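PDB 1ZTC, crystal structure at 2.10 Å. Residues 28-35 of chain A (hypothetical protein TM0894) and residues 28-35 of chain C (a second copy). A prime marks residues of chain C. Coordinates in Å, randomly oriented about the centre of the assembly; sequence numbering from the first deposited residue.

Chain A, residues 28-35: GRLNAHFS
Chain C 28-35: GRLNAHFS

Residues 28-35 of two copies of TM0894 pack mainly through side chains, with no hydrogen bond between them; their end-to-end directions lie 152° apart, so they run roughly antiparallel. The register centres on Ala32 and Ala32′, whose CA atoms are 6.6 Å apart, with CA of Leu30 8.8 Å from CA of Phe34′ and CA of Phe34 8.9 Å from CA of Leu30′. These separations leave room for side chains between the backbones, and 330 Å² is buried, both sides summed. Along chain C, Gly28′ (phi/psi 83/1) makes no contact; its positive phi favours glycine. Arg29′ (-142/-34) sends CB sideways, but its m, m, m chain with chi4 at 123° brings NH1 to 4.2 Å from CE2 of Phe34, at the ring edge and near its plane. NH1 and NH2 are hydrogen-bonded elsewhere in the structure. Leu30′ begins the two-residue strand 30-31 (-155/123) and points toward chain A; rotamer t, p places its CD1 4.0 Å from CE1 of Phe34, an apolar contact suited to its buried position. Asn31′ (-130/100; chi1 t, chi2 -41°) is out of reach, its polar side chain partly exposed. Ala32′ (-134/38) points toward its counterpart, CB to CB of Ala32 at 3.8 Å, and the small methyls let the chains approach closely here. His33′ (-53/147; chi1 m, chi2 123°) points away and stays partly exposed. Phe34′ (-148/130; chi1 p, chi2 -81°) points toward chain A and has the largest covered area, 62 Å². Its broad apolar ring meets Leu30, CE1 to CD1 at 4.0 Å, and receives NH1 of Arg29 at its edge, 4.0 Å from CE2. Ser35′ (-84/155; chi1 p) is buried but beyond contact. Chain A closely repeats these conformations, although chi2 of His33 is -48°.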

# COMPACT_ATOMS: atom_id res chain seq x y z
N GLY A 28 -0.34 12.74 2.81
CA GLY A 28 0.72 13.25 3.71
C GLY A 28 1.79 12.24 4.10
O GLY A 28 2.65 12.53 4.94
N ARG A 29 1.70 11.01 3.58
CA ARG A 29 2.55 9.91 4.09
C ARG A 29 3.08 9.00 3.03
O ARG A 29 4.17 8.47 3.18
CB ARG A 29 1.86 9.01 5.12
CG ARG A 29 1.51 9.71 6.34
CD ARG A 29 2.72 9.96 7.20
NE ARG A 29 2.94 8.89 8.16
CZ ARG A 29 4.05 8.17 8.28
NH1 ARG A 29 5.12 8.39 7.54
NH2 ARG A 29 4.08 7.22 9.20
N LEU A 30 2.30 8.77 1.99
CA LEU A 30 2.67 7.74 1.03
C LEU A 30 2.07 8.01 -0.30
O LEU A 30 0.87 8.18 -0.44
CB LEU A 30 2.24 6.35 1.54
CG LEU A 30 2.59 5.15 0.66
CD1 LEU A 30 4.10 4.95 0.65
CD2 LEU A 30 1.91 3.91 1.21
N ASN A 31 2.95 8.09 -1.30
CA ASN A 31 2.53 8.24 -2.66
C ASN A 31 3.25 7.20 -3.51
O ASN A 31 4.45 7.35 -3.84
CB ASN A 31 2.85 9.64 -3.13
CG ASN A 31 2.24 9.95 -4.43
OD1 ASN A 31 1.99 9.05 -5.25
ND2 ASN A 31 1.94 11.23 -4.64
N ALA A 32 2.55 6.12 -3.83
CA ALA A 32 3.16 5.09 -4.63
C ALA A 32 2.23 4.64 -5.76
O ALA A 32 2.23 3.47 -6.14
CB ALA A 32 3.55 3.91 -3.71
N HIS A 33 1.48 5.58 -6.33
CA HIS A 33 0.72 5.31 -7.52
C HIS A 33 1.64 4.74 -8.60
O HIS A 33 2.79 5.12 -8.67
CB HIS A 33 0.09 6.57 -8.07
CG HIS A 33 -0.96 7.16 -7.20
ND1 HIS A 33 -1.98 6.41 -6.64
CD2 HIS A 33 -1.15 8.44 -6.78
CE1 HIS A 33 -2.77 7.21 -5.95
NE2 HIS A 33 -2.29 8.44 -6.01
N PHE A 34 1.12 3.83 -9.41
CA PHE A 34 1.90 3.20 -10.43
C PHE A 34 0.99 2.87 -11.62
O PHE A 34 -0.10 2.28 -11.47
CB PHE A 34 2.65 1.99 -9.89
CG PHE A 34 1.78 0.86 -9.44
CD1 PHE A 34 1.11 0.92 -8.24
CD2 PHE A 34 1.62 -0.28 -10.24
CE1 PHE A 34 0.30 -0.14 -7.80
CE2 PHE A 34 0.82 -1.31 -9.81
CZ PHE A 34 0.15 -1.24 -8.59
N SER A 35 1.44 3.27 -12.80
CA SER A 35 0.65 3.04 -13.99
C SER A 35 0.85 1.63 -14.55
O SER A 35 1.87 0.97 -14.33
CB SER A 35 0.92 4.10 -15.08
OG SER A 35 2.14 3.89 -15.76
N GLY C 28 5.95 -9.58 -6.28
CA GLY C 28 5.78 -9.64 -7.74
C GLY C 28 5.06 -8.44 -8.32
O GLY C 28 4.79 -8.40 -9.50
N ARG C 29 4.67 -7.47 -7.49
CA ARG C 29 3.75 -6.42 -7.95
C ARG C 29 4.03 -5.05 -7.42
O ARG C 29 3.79 -4.07 -8.13
CB ARG C 29 2.27 -6.75 -7.66
CG ARG C 29 1.74 -7.91 -8.32
CD ARG C 29 1.37 -7.68 -9.75
NE ARG C 29 0.01 -7.16 -9.94
CZ ARG C 29 -0.29 -6.02 -10.58
NH1 ARG C 29 0.63 -5.27 -11.10
NH2 ARG C 29 -1.55 -5.64 -10.71
N LEU C 30 4.53 -4.95 -6.19
CA LEU C 30 4.65 -3.66 -5.56
C LEU C 30 5.72 -3.65 -4.51
O LEU C 30 5.73 -4.45 -3.60
CB LEU C 30 3.34 -3.22 -4.93
CG LEU C 30 3.25 -1.84 -4.24
CD1 LEU C 30 3.29 -0.76 -5.24
CD2 LEU C 30 1.91 -1.78 -3.48
N ASN C 31 6.66 -2.75 -4.69
CA ASN C 31 7.70 -2.54 -3.75
C ASN C 31 7.80 -1.06 -3.44
O ASN C 31 8.38 -0.29 -4.19
CB ASN C 31 9.03 -3.02 -4.30
CG ASN C 31 10.10 -3.08 -3.23
OD1 ASN C 31 10.20 -2.18 -2.38
ND2 ASN C 31 10.86 -4.17 -3.22
N ALA C 32 7.24 -0.66 -2.32
CA ALA C 32 7.34 0.72 -1.94
C ALA C 32 7.73 0.88 -0.47
O ALA C 32 7.27 1.81 0.20
CB ALA C 32 6.03 1.46 -2.27
N HIS C 33 8.61 0.01 0.00
CA HIS C 33 9.20 0.21 1.32
C HIS C 33 9.80 1.60 1.39
O HIS C 33 10.31 2.12 0.39
CB HIS C 33 10.30 -0.79 1.59
CG HIS C 33 9.84 -2.20 1.69
ND1 HIS C 33 10.33 -3.21 0.89
CD2 HIS C 33 8.93 -2.77 2.50
CE1 HIS C 33 9.76 -4.35 1.22
NE2 HIS C 33 8.91 -4.11 2.21
N PHE C 34 9.74 2.20 2.57
CA PHE C 34 10.24 3.54 2.77
C PHE C 34 10.77 3.66 4.19
O PHE C 34 10.10 3.27 5.17
CB PHE C 34 9.14 4.57 2.45
CG PHE C 34 7.95 4.53 3.37
CD1 PHE C 34 6.94 3.59 3.18
CD2 PHE C 34 7.80 5.48 4.39
CE1 PHE C 34 5.82 3.54 4.01
CE2 PHE C 34 6.65 5.45 5.24
CZ PHE C 34 5.68 4.49 5.05
N SER C 35 11.98 4.17 4.31
CA SER C 35 12.63 4.31 5.61
C SER C 35 12.20 5.59 6.32
O SER C 35 11.78 6.59 5.71
CB SER C 35 14.16 4.27 5.47
OG SER C 35 14.70 5.55 5.08